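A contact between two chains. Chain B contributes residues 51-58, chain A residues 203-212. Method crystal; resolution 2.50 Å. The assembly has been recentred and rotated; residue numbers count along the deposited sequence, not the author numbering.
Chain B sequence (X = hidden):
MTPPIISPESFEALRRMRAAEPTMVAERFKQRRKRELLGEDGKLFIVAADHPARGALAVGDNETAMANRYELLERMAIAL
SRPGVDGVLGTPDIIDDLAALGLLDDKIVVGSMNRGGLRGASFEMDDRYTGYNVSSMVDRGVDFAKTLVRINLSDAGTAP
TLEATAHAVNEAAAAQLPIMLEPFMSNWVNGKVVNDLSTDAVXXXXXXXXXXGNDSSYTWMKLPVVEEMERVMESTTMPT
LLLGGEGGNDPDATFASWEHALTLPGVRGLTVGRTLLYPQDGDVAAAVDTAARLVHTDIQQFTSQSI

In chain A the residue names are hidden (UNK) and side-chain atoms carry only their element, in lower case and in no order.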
# COMPACT_ATOMS: atom_id res chain seq x y z
N HIS B 51 -17.40 -4.70 22.38
CA HIS B 51 -18.33 -3.87 21.62
C HIS B 51 -18.06 -2.36 21.64
O HIS B 51 -18.13 -1.71 20.60
CB HIS B 51 -19.77 -4.11 22.10
CG HIS B 51 -20.09 -5.55 22.36
ND1 HIS B 51 -19.54 -6.26 23.41
CD2 HIS B 51 -20.92 -6.40 21.71
CE1 HIS B 51 -20.02 -7.48 23.40
NE2 HIS B 51 -20.86 -7.60 22.38
N PRO B 52 -17.77 -1.79 22.81
CA PRO B 52 -17.51 -0.35 22.90
C PRO B 52 -16.52 0.18 21.86
O PRO B 52 -16.80 1.16 21.17
CB PRO B 52 -16.98 -0.18 24.33
CG PRO B 52 -17.72 -1.24 25.07
CD PRO B 52 -17.62 -2.42 24.14
N ALA B 53 -15.38 -0.49 21.75
CA ALA B 53 -14.33 -0.10 20.81
C ALA B 53 -14.82 -0.01 19.37
O ALA B 53 -14.18 0.61 18.52
CB ALA B 53 -13.17 -1.07 20.90
N ARG B 54 -15.95 -0.64 19.08
CA ARG B 54 -16.50 -0.62 17.74
C ARG B 54 -17.60 0.43 17.63
O ARG B 54 -18.28 0.54 16.61
CB ARG B 54 -17.05 -2.01 17.38
CG ARG B 54 -17.28 -2.18 15.90
CD ARG B 54 -17.97 -3.48 15.56
NE ARG B 54 -18.91 -3.25 14.47
CZ ARG B 54 -20.21 -3.07 14.64
NH1 ARG B 54 -20.74 -3.11 15.86
NH2 ARG B 54 -20.98 -2.81 13.59
N GLY B 55 -17.76 1.21 18.69
CA GLY B 55 -18.77 2.26 18.71
C GLY B 55 -20.17 1.74 18.94
O GLY B 55 -21.14 2.38 18.54
N ALA B 56 -20.29 0.59 19.59
CA ALA B 56 -21.59 -0.01 19.86
C ALA B 56 -21.85 -0.17 21.35
O ALA B 56 -21.50 -1.20 21.94
CB ALA B 56 -21.69 -1.36 19.16
N LEU B 57 -22.47 0.83 21.97
CA LEU B 57 -22.76 0.79 23.40
C LEU B 57 -24.17 0.29 23.75
O LEU B 57 -24.48 0.15 24.93
CB LEU B 57 -22.59 2.18 24.03
CG LEU B 57 -21.28 2.99 24.04
CD1 LEU B 57 -20.11 2.08 24.38
CD2 LEU B 57 -21.07 3.64 22.69
N ALA B 58 -25.00 0.02 22.76
CA ALA B 58 -26.37 -0.41 23.04
C ALA B 58 -26.63 -1.85 23.46
O ALA B 58 -25.84 -2.75 23.19
CB ALA B 58 -27.25 -0.08 21.84
N UNK A 203 -18.52 10.76 24.78
CA UNK A 203 -18.41 9.46 25.41
C UNK A 203 -18.17 8.37 24.36
O UNK A 203 -17.31 7.50 24.54
c UNK A 203 -19.67 9.14 26.23
c UNK A 203 -19.73 7.65 26.58
c UNK A 203 -20.93 9.86 28.34
c UNK A 203 -19.69 10.00 27.50
N UNK A 204 -18.92 8.43 23.27
CA UNK A 204 -18.77 7.43 22.21
C UNK A 204 -17.38 7.50 21.58
O UNK A 204 -16.80 6.48 21.22
o UNK A 204 -21.13 5.87 18.18
c UNK A 204 -20.87 6.75 19.00
c UNK A 204 -19.83 7.64 21.13
c UNK A 204 -19.90 6.49 20.14
n UNK A 204 -21.42 7.97 18.95
N UNK A 205 -16.84 8.71 21.44
CA UNK A 205 -15.52 8.88 20.84
C UNK A 205 -14.44 8.31 21.74
O UNK A 205 -13.44 7.77 21.25
o UNK A 205 -15.05 11.11 21.76
c UNK A 205 -15.24 10.37 20.57
N UNK A 206 -14.63 8.42 23.05
CA UNK A 206 -13.65 7.89 23.99
C UNK A 206 -13.62 6.37 23.95
O UNK A 206 -12.55 5.76 23.95
c UNK A 206 -13.83 9.87 25.52
c UNK A 206 -13.96 8.35 25.42
c UNK A 206 -13.01 7.70 26.40
N UNK A 207 -14.80 5.76 23.91
CA UNK A 207 -14.90 4.30 23.87
C UNK A 207 -14.20 3.75 22.63
O UNK A 207 -13.61 2.67 22.66
c UNK A 207 -16.36 3.87 23.88
N UNK A 208 -14.26 4.51 21.54
CA UNK A 208 -13.63 4.10 20.29
C UNK A 208 -12.13 4.31 20.34
O UNK A 208 -11.36 3.39 20.06
c UNK A 208 -13.40 4.61 17.83
c UNK A 208 -15.69 4.47 18.87
c UNK A 208 -14.22 4.88 19.09
c UNK A 208 -16.42 5.31 17.86
N UNK A 209 -11.70 5.51 20.71
CA UNK A 209 -10.27 5.82 20.78
C UNK A 209 -9.53 4.89 21.74
O UNK A 209 -8.45 4.40 21.43
c UNK A 209 -10.08 7.27 21.20
N UNK A 210 -10.11 4.66 22.91
CA UNK A 210 -9.50 3.80 23.91
C UNK A 210 -9.17 2.42 23.36
O UNK A 210 -8.20 1.79 23.79
c UNK A 210 -10.42 3.67 25.12
N UNK A 211 -9.97 1.95 22.41
CA UNK A 211 -9.75 0.63 21.84
C UNK A 211 -8.73 0.56 20.72
O UNK A 211 -8.50 -0.52 20.17
N UNK A 212 -8.12 1.69 20.37
CA UNK A 212 -7.13 1.73 19.29
C UNK A 212 -5.74 1.37 19.79
O UNK A 212 -5.25 1.94 20.77
c UNK A 212 -8.21 5.05 17.51
c UNK A 212 -8.40 3.62 18.00
c UNK A 212 -8.78 2.70 16.85
c UNK A 212 -7.10 3.12 18.65
O HOH W 1 -11.51 1.08 18.57

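Position 203 of chain A carries four side-chain carbons, forked at the first, with one arm two carbons long. That beta-branched pattern is isoleucine. Ile203(A) makes no contact with the chain B stretch; the side chain is buried, which suits an all-carbon group.

Position 204 has three carbons in a row, the third bearing one oxygen and one nitrogen: an amide at the end of a two-carbon linker, hence glutamine. Its CA-to-CB bond points sideways, but the extended chain, with chi1 and chi2 both t, brings its end nearer. CG of Gln204(A) lies 4.0 Å from CD2 of Leu57(B), and OE1 is 3.5 Å from O of Gly55(B). Two oxygens cannot bond to each other without a proton, so the latter is mere proximity. The residue suits its place, offering aliphatic carbon to a leucine, with a polar amide beyond it at a partly exposed site.

At position 205 one carbon is followed by one oxygen, which identifies serine. Ser205(A) is out of reach of chain B; its hydroxyl is hydrogen-bonded to a residue just outside the stretches. Position 206 shows one carbon carrying two more, the compact fork of valine, and Val206(A) is likewise buried and out of reach.

Position 207 has a single carbon and is therefore alanine. Its CB points toward chain B, 4.1 Å from CB of Pro52(B) and 4.2 Å from CD1 of Leu57(B). A methyl meets both apolar side chains while letting the backbones come close: CA of Ala53(B) lies 3.4 Å from O of Ala207(A), a CA-H...O contact with an angle of 154° at the hydrogen.

Position 208 again has four carbons forked at the first with a two-carbon arm: isoleucine. CG1 of Ile208(A) is 3.8 Å from CA of Gly55(B). A CB modelled on that glycine would lie only 3.3 Å from CD1 of Ile208(A), so the bare backbone gives the isoleucine room; the glycine's positive phi also favours its residue type.

Positions 209 and 210 each have one carbon, so both are alanine. Ala209(A) points away and Ala210(A) sideways, and neither touches chain B. Position 211 has no side-chain atoms and must be glycine. CA of Gly211(A) sits 3.9 Å from CB of Ala53(B), and an ideal CB here would clash with that methyl at 2.4 Å. Position 212 has four carbons forked at the second, the signature of leucine; Leu212(A) is buried, but its side chain makes no contact with the chain B stretch.

The contact works by close packing: alanines and glycines let the backbones approach, and Leu57(B), Ile208(A) and Gln204(A) pack alongside them. The short 3-10 segment of chain B meets the helix, with CA of Ala53(B) 4.3 Å from CA of Ile208(A). No direct hydrogen bond crosses between the stretches. Instead, one water donates to both backbone carbonyls, its O 2.8 Å from O of Ile208(A) and 2.7 Å from O of Ala53(B), joining two acceptors that could not bond to each other.

Chain A, residues 203-212: IQSVAIAAGL
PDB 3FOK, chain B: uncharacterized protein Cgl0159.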